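Local structure of protein (glyceraldehyde 3-phosphate dehydrogenase) (Sulfolobus solfataricus, 1B7G) at residues D254-A259 with F281-Y286; Q101-F106 with A314-M319. The protein oxidises D-glyceraldehyde 3-phosphate with inorganic phosphate to the acyl phosphate in glycolysis, accepting NADP or NAD as cofactor with a marked preference for NADP. The protein carries 1 engineered substitution. All blocks are in the same frame, centred on the assembly; numbering follows the deposited sequence.

The two contacts lie on opposite sides of the chain's centre, about 37 Å apart between their centres and about 25 Å between nearest atoms, and do not touch. Contact 2 belongs to the nucleotide-binding half, where strand 103-106 of the parallel sheet meets the end of helix 304-315; contact 1 lies in the catalytic half, inside the loop of chain that contact 2 closes. Neither forms a ligand site, yet each is near one: the side chain of F281 is about 10 Å from that of H219, a residue of the catalytic site, and that of I105 is about 9 Å from that of I12, which by similarity binds NAD.

Contact 1 of 2, residues D254-A259 with F281-Y286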
loop_
_atom_site.group_PDB
_atom_site.type_symbol
_atom_site.label_atom_id
_atom_site.label_comp_id
_atom_site.label_asym_id
_atom_site.label_seq_id
_atom_site.Cartn_x
_atom_site.Cartn_y
_atom_site.Cartn_z
ATOM N N ASP A 254 -17.195 0.757 -9.758
ATOM C CA ASP A 254 -16.644 -0.606 -9.580
ATOM C C ASP A 254 -15.613 -0.658 -8.480
ATOM O O ASP A 254 -14.582 -1.318 -8.646
ATOM C CB ASP A 254 -16.144 -1.155 -10.926
ATOM C CG ASP A 254 -16.158 -2.684 -10.947
ATOM O OD1 ASP A 254 -16.711 -3.335 -10.034
ATOM O OD2 ASP A 254 -15.540 -3.246 -11.883
ATOM N N ALA A 255 -15.855 -0.063 -7.299
ATOM C CA ALA A 255 -14.846 -0.146 -6.252
ATOM C C ALA A 255 -15.388 -0.709 -4.933
ATOM O O ALA A 255 -14.816 -0.447 -3.866
ATOM C CB ALA A 255 -14.162 1.217 -6.006
ATOM N N GLU A 256 -16.489 -1.456 -4.939
ATOM C CA GLU A 256 -17.087 -1.968 -3.714
ATOM C C GLU A 256 -16.556 -3.317 -3.243
ATOM O O GLU A 256 -17.247 -4.338 -3.255
ATOM C CB GLU A 256 -18.599 -2.100 -3.859
ATOM C CG GLU A 256 -19.316 -0.842 -4.314
ATOM C CD GLU A 256 -20.781 -1.222 -4.569
ATOM O OE1 GLU A 256 -21.021 -1.745 -5.664
ATOM O OE2 GLU A 256 -21.596 -1.031 -3.665
ATOM N N ALA A 257 -15.340 -3.290 -2.767
ATOM C CA ALA A 257 -14.556 -4.441 -2.290
ATOM C C ALA A 257 -13.436 -3.851 -1.450
ATOM O O ALA A 257 -12.947 -2.750 -1.859
ATOM C CB ALA A 257 -14.144 -5.317 -3.421
ATOM N N THR A 258 -13.135 -4.347 -0.281
ATOM C CA THR A 258 -12.101 -3.698 0.551
ATOM C C THR A 258 -10.763 -3.585 -0.187
ATOM O O THR A 258 -10.104 -2.539 -0.087
ATOM C CB THR A 258 -11.945 -4.340 1.914
ATOM O OG1 THR A 258 -11.531 -5.712 1.809
ATOM C CG2 THR A 258 -13.276 -4.259 2.683
ATOM N N ALA A 259 -10.374 -4.588 -0.999
ATOM C CA ALA A 259 -9.151 -4.530 -1.789
ATOM C C ALA A 259 -9.178 -3.404 -2.825
ATOM O O ALA A 259 -8.148 -2.785 -3.083
ATOM C CB ALA A 259 -8.868 -5.900 -2.470
ATOM N N PHE A 281 -21.028 2.011 2.607
ATOM C CA PHE A 281 -21.510 1.661 1.266
ATOM C C PHE A 281 -22.870 2.287 1.039
ATOM O O PHE A 281 -23.848 1.934 1.709
ATOM C CB PHE A 281 -21.559 0.115 1.115
ATOM C CG PHE A 281 -20.133 -0.409 1.047
ATOM C CD1 PHE A 281 -19.418 -0.669 2.200
ATOM C CD2 PHE A 281 -19.531 -0.569 -0.196
ATOM C CE1 PHE A 281 -18.131 -1.140 2.118
ATOM C CE2 PHE A 281 -18.218 -1.026 -0.283
ATOM C CZ PHE A 281 -17.533 -1.291 0.877
ATOM N N SER A 282 -22.913 3.320 0.194
ATOM C CA SER A 282 -24.106 4.099 -0.029
ATOM C C SER A 282 -25.290 3.348 -0.604
ATOM O O SER A 282 -26.418 3.617 -0.129
ATOM C CB SER A 282 -23.831 5.363 -0.876
ATOM O OG SER A 282 -23.599 5.050 -2.224
ATOM N N ASP A 283 -25.088 2.266 -1.334
ATOM C CA ASP A 283 -26.192 1.420 -1.773
ATOM C C ASP A 283 -26.707 0.558 -0.626
ATOM O O ASP A 283 -27.808 0.022 -0.775
ATOM C CB ASP A 283 -25.721 0.474 -2.898
ATOM C CG ASP A 283 -25.636 1.143 -4.244
ATOM O OD1 ASP A 283 -25.829 2.373 -4.345
ATOM O OD2 ASP A 283 -25.372 0.445 -5.248
ATOM N N SER A 284 -25.959 0.449 0.467
ATOM C CA SER A 284 -26.321 -0.322 1.616
ATOM C C SER A 284 -27.382 0.420 2.544
ATOM O O SER A 284 -27.993 -0.258 3.346
ATOM C CB SER A 284 -25.165 -0.766 2.479
ATOM O OG SER A 284 -24.718 0.207 3.387
ATOM N N ILE A 285 -27.360 1.735 2.495
ATOM C CA ILE A 285 -28.184 2.560 3.341
ATOM C C ILE A 285 -29.664 2.299 3.128
ATOM O O ILE A 285 -30.304 2.773 2.198
ATOM C CB ILE A 285 -27.856 4.056 3.218
ATOM C CG1 ILE A 285 -26.380 4.294 3.635
ATOM C CG2 ILE A 285 -28.814 4.830 4.138
ATOM C CD1 ILE A 285 -25.945 5.747 3.280
ATOM N N TYR A 286 -30.222 1.580 4.097
ATOM C CA TYR A 286 -31.634 1.201 4.089
ATOM C C TYR A 286 -32.404 1.857 5.227
ATOM O O TYR A 286 -32.165 1.583 6.403
ATOM C CB TYR A 286 -31.691 -0.315 4.158
ATOM C CG TYR A 286 -33.051 -0.940 4.306
ATOM C CD1 TYR A 286 -33.769 -0.888 5.497
ATOM C CD2 TYR A 286 -33.616 -1.619 3.240
ATOM C CE1 TYR A 286 -35.022 -1.474 5.613
ATOM C CE2 TYR A 286 -34.862 -2.215 3.343
ATOM C CZ TYR A 286 -35.551 -2.145 4.528
ATOM O OH TYR A 286 -36.790 -2.745 4.596
HETATM O O HOH W 1 -22.412 1.328 -2.325
HETATM O O HOH W 2 -23.910 -1.877 -5.426
#
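E256 and F281 form the closest backbone approach here, their CA atoms 7.6 Å apart, so side chains and water must span the gap. E256 is the centre of an inverse gamma turn closed by a weak bond from A257 N to A255 O; A257 then takes the N-cap position of helix 258-267. On the other side the chain turns after F281, whose carbonyl oxygen takes two bonds from S284: from N at 2.9 Å and from OG at 2.6 Å, the hydroxyl arriving in the carbonyl plane on a lone pair.

The F281 ring meets the turn with its edge: CE2 lies 3.7 Å from E256 CA, which sits in the ring plane. CB and CG of E256 run past the same edge. With CG beside its backbone N (chi1 -54°) and the chain extended beyond it, E256 carries its carboxylate past the ring to the neighbourhood of D283, the carboxylate and ring planes 38° apart.

These segments belong to the beta-alpha-beta unit of strand 246-249, helix 258-267 and strand 278-288 in the mixed sheet of the catalytic domain, where F281 also packs on I249 and M295. Replacing this ring by the methyl of an alanine would probably leave a gap between the E256 turn and the strand, with CA and CB of E256 losing their aromatic neighbour.

Two acidic ends come close, E256 OE2 and D283 OD2 being 4.4 Å apart, and two waters lie between the residues. One water donates to E256 OE2 at 2.8 Å and accepts from D283 N at 3.0 Å; a second lies between E256 OE1 and D283 OD2. D283 OD2 is also hydrogen-bonded to S251 OG, which probably eases the repulsion.

Contact 2 of 2, residues Q101-F106 with A314-M319; sequences QRNAIF and ASMKLM
N103 meets S315 and M316 chiefly through its amide nitrogen ND2. Its CG stands beside the backbone N (chi1 -76°), which swings the amide out from the strand to the end of the helix. From there ND2 makes a weak, strongly bent hydrogen bond to S315 OG, 3.2 Å long with an angle of 121° at the hydrogen. A water gives a second link: it accepts from N103 ND2 at 2.9 Å and donates to S315 O at 2.7 Å, so that ND2 is tied to S315 twice, weakly to its hydroxyl and through the water to its carbonyl.

S315 has its OG anti to the backbone N (chi1 -172°), which directs the hydroxyl at the strand. This oxygen is also hydrogen-bonded to K131 O, a firmer partner than the amide. M316 folds back through bends at chi2 and chi3, bringing SD to 3.6 Å from N103 ND2, while the thioether and the amide side chain run at a slant to each other. Deeper in, the end of I105 comes nearer the helix, its CD1 4.3 Å from S315 CB in a loose apolar contact.

M316 is the first residue to leave helical geometry, and K317, with positive phi, is the C-prime residue of the Schellman motif that ends helix 304-315. That terminus packs over the parallel Rossmann-type sheet, where strand 103-106 runs between strands 80-83 and 133-136: S315 touches I80 and I134 of these flanking strands, M316 also touches I80, and I105 packs against N308 and A311 further back along the helix.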
loop_
_atom_site.group_PDB
_atom_site.type_symbol
_atom_site.label_atom_id
_atom_site.label_comp_id
_atom_site.label_asym_id
_atom_site.label_seq_id
_atom_site.Cartn_x
_atom_site.Cartn_y
_atom_site.Cartn_z
ATOM N N GLN A 101 4.188 11.700 36.939
ATOM C CA GLN A 101 3.231 12.773 36.775
ATOM C C GLN A 101 3.018 13.245 35.356
ATOM O O GLN A 101 3.016 14.441 35.045
ATOM C CB GLN A 101 3.636 13.933 37.718
ATOM C CG GLN A 101 3.703 13.498 39.186
ATOM C CD GLN A 101 4.350 14.558 40.064
ATOM O OE1 GLN A 101 4.398 15.738 39.686
ATOM N NE2 GLN A 101 4.853 14.161 41.226
ATOM N N ARG A 102 2.719 12.312 34.413
ATOM C CA ARG A 102 2.480 12.722 33.025
ATOM C C ARG A 102 1.125 12.210 32.527
ATOM O O ARG A 102 0.819 11.053 32.777
ATOM C CB ARG A 102 3.594 12.171 32.132
ATOM C CG ARG A 102 4.969 12.769 32.433
ATOM C CD ARG A 102 5.072 14.207 31.956
ATOM N NE ARG A 102 6.392 14.779 32.169
ATOM C CZ ARG A 102 6.775 15.506 33.214
ATOM N NH1 ARG A 102 5.944 15.797 34.204
ATOM N NH2 ARG A 102 8.022 15.965 33.271
ATOM N N ASN A 103 0.347 13.069 31.870
ATOM C CA ASN A 103 -0.931 12.704 31.282
ATOM C C ASN A 103 -0.672 11.631 30.203
ATOM O O ASN A 103 0.444 11.581 29.680
ATOM C CB ASN A 103 -1.611 13.901 30.635
ATOM C CG ASN A 103 -2.252 14.883 31.590
ATOM O OD1 ASN A 103 -2.082 14.796 32.802
ATOM N ND2 ASN A 103 -3.032 15.829 31.076
ATOM N N ALA A 104 -1.678 10.772 29.952
ATOM C CA ALA A 104 -1.487 9.728 28.944
ATOM C C ALA A 104 -2.769 9.321 28.198
ATOM O O ALA A 104 -3.851 9.318 28.763
ATOM C CB ALA A 104 -0.841 8.516 29.534
ATOM N N ILE A 105 -2.581 8.974 26.926
ATOM C CA ILE A 105 -3.675 8.524 26.059
ATOM C C ILE A 105 -3.490 7.019 25.806
ATOM O O ILE A 105 -2.384 6.641 25.352
ATOM C CB ILE A 105 -3.649 9.207 24.688
ATOM C CG1 ILE A 105 -3.470 10.739 24.743
ATOM C CG2 ILE A 105 -4.922 8.876 23.911
ATOM C CD1 ILE A 105 -4.541 11.456 25.523
ATOM N N PHE A 106 -4.509 6.197 26.086
ATOM C CA PHE A 106 -4.289 4.749 25.849
ATOM C C PHE A 106 -5.142 4.231 24.700
ATOM O O PHE A 106 -6.067 4.908 24.253
ATOM C CB PHE A 106 -4.498 3.912 27.083
ATOM C CG PHE A 106 -3.700 4.164 28.314
ATOM C CD1 PHE A 106 -4.116 5.132 29.231
ATOM C CD2 PHE A 106 -2.570 3.446 28.614
ATOM C CE1 PHE A 106 -3.412 5.342 30.390
ATOM C CE2 PHE A 106 -1.833 3.676 29.749
ATOM C CZ PHE A 106 -2.284 4.620 30.656
ATOM N N ALA A 314 -7.938 17.341 24.141
ATOM C CA ALA A 314 -8.884 17.301 25.227
ATOM C C ALA A 314 -8.208 17.218 26.597
ATOM O O ALA A 314 -8.446 18.004 27.511
ATOM C CB ALA A 314 -9.835 16.110 25.099
ATOM N N SER A 315 -7.355 16.222 26.768
ATOM C CA SER A 315 -6.636 15.999 27.996
ATOM C C SER A 315 -5.908 17.278 28.467
ATOM O O SER A 315 -5.951 17.599 29.648
ATOM C CB SER A 315 -5.574 14.932 27.772
ATOM O OG SER A 315 -4.918 14.498 28.920
ATOM N N MET A 316 -5.233 17.947 27.531
ATOM C CA MET A 316 -4.425 19.124 27.877
ATOM C C MET A 316 -5.218 20.412 27.781
ATOM O O MET A 316 -4.636 21.488 27.901
ATOM C CB MET A 316 -3.229 19.233 26.941
ATOM C CG MET A 316 -2.330 18.023 26.874
ATOM S SD MET A 316 -1.495 17.689 28.435
ATOM C CE MET A 316 -0.321 19.054 28.430
ATOM N N LYS A 317 -6.509 20.336 27.528
ATOM C CA LYS A 317 -7.401 21.488 27.467
ATOM C C LYS A 317 -6.842 22.555 26.533
ATOM O O LYS A 317 -6.823 23.752 26.853
ATOM C CB LYS A 317 -7.569 22.027 28.896
ATOM C CG LYS A 317 -8.031 20.975 29.897
ATOM C CD LYS A 317 -7.969 21.472 31.341
ATOM C CE LYS A 317 -6.543 21.507 31.877
ATOM N NZ LYS A 317 -6.521 21.993 33.301
ATOM N N LEU A 318 -6.428 22.155 25.329
ATOM C CA LEU A 318 -5.799 23.101 24.409
ATOM C C LEU A 318 -6.754 23.980 23.655
ATOM O O LEU A 318 -6.383 25.114 23.318
ATOM C CB LEU A 318 -4.893 22.366 23.411
ATOM C CG LEU A 318 -3.757 21.552 23.996
ATOM C CD1 LEU A 318 -2.933 20.893 22.894
ATOM C CD2 LEU A 318 -2.832 22.402 24.882
ATOM N N MET A 319 -7.968 23.503 23.374
ATOM C CA MET A 319 -8.923 24.219 22.551
ATOM C C MET A 319 -10.257 23.463 22.470
ATOM O O MET A 319 -10.395 22.403 23.080
ATOM C CB MET A 319 -8.386 24.399 21.126
ATOM C CG MET A 319 -8.156 23.044 20.422
ATOM S SD MET A 319 -7.416 23.322 18.803
ATOM C CE MET A 319 -5.734 23.691 19.244
HETATM O O HOH W 3 -4.487 18.239 31.790
#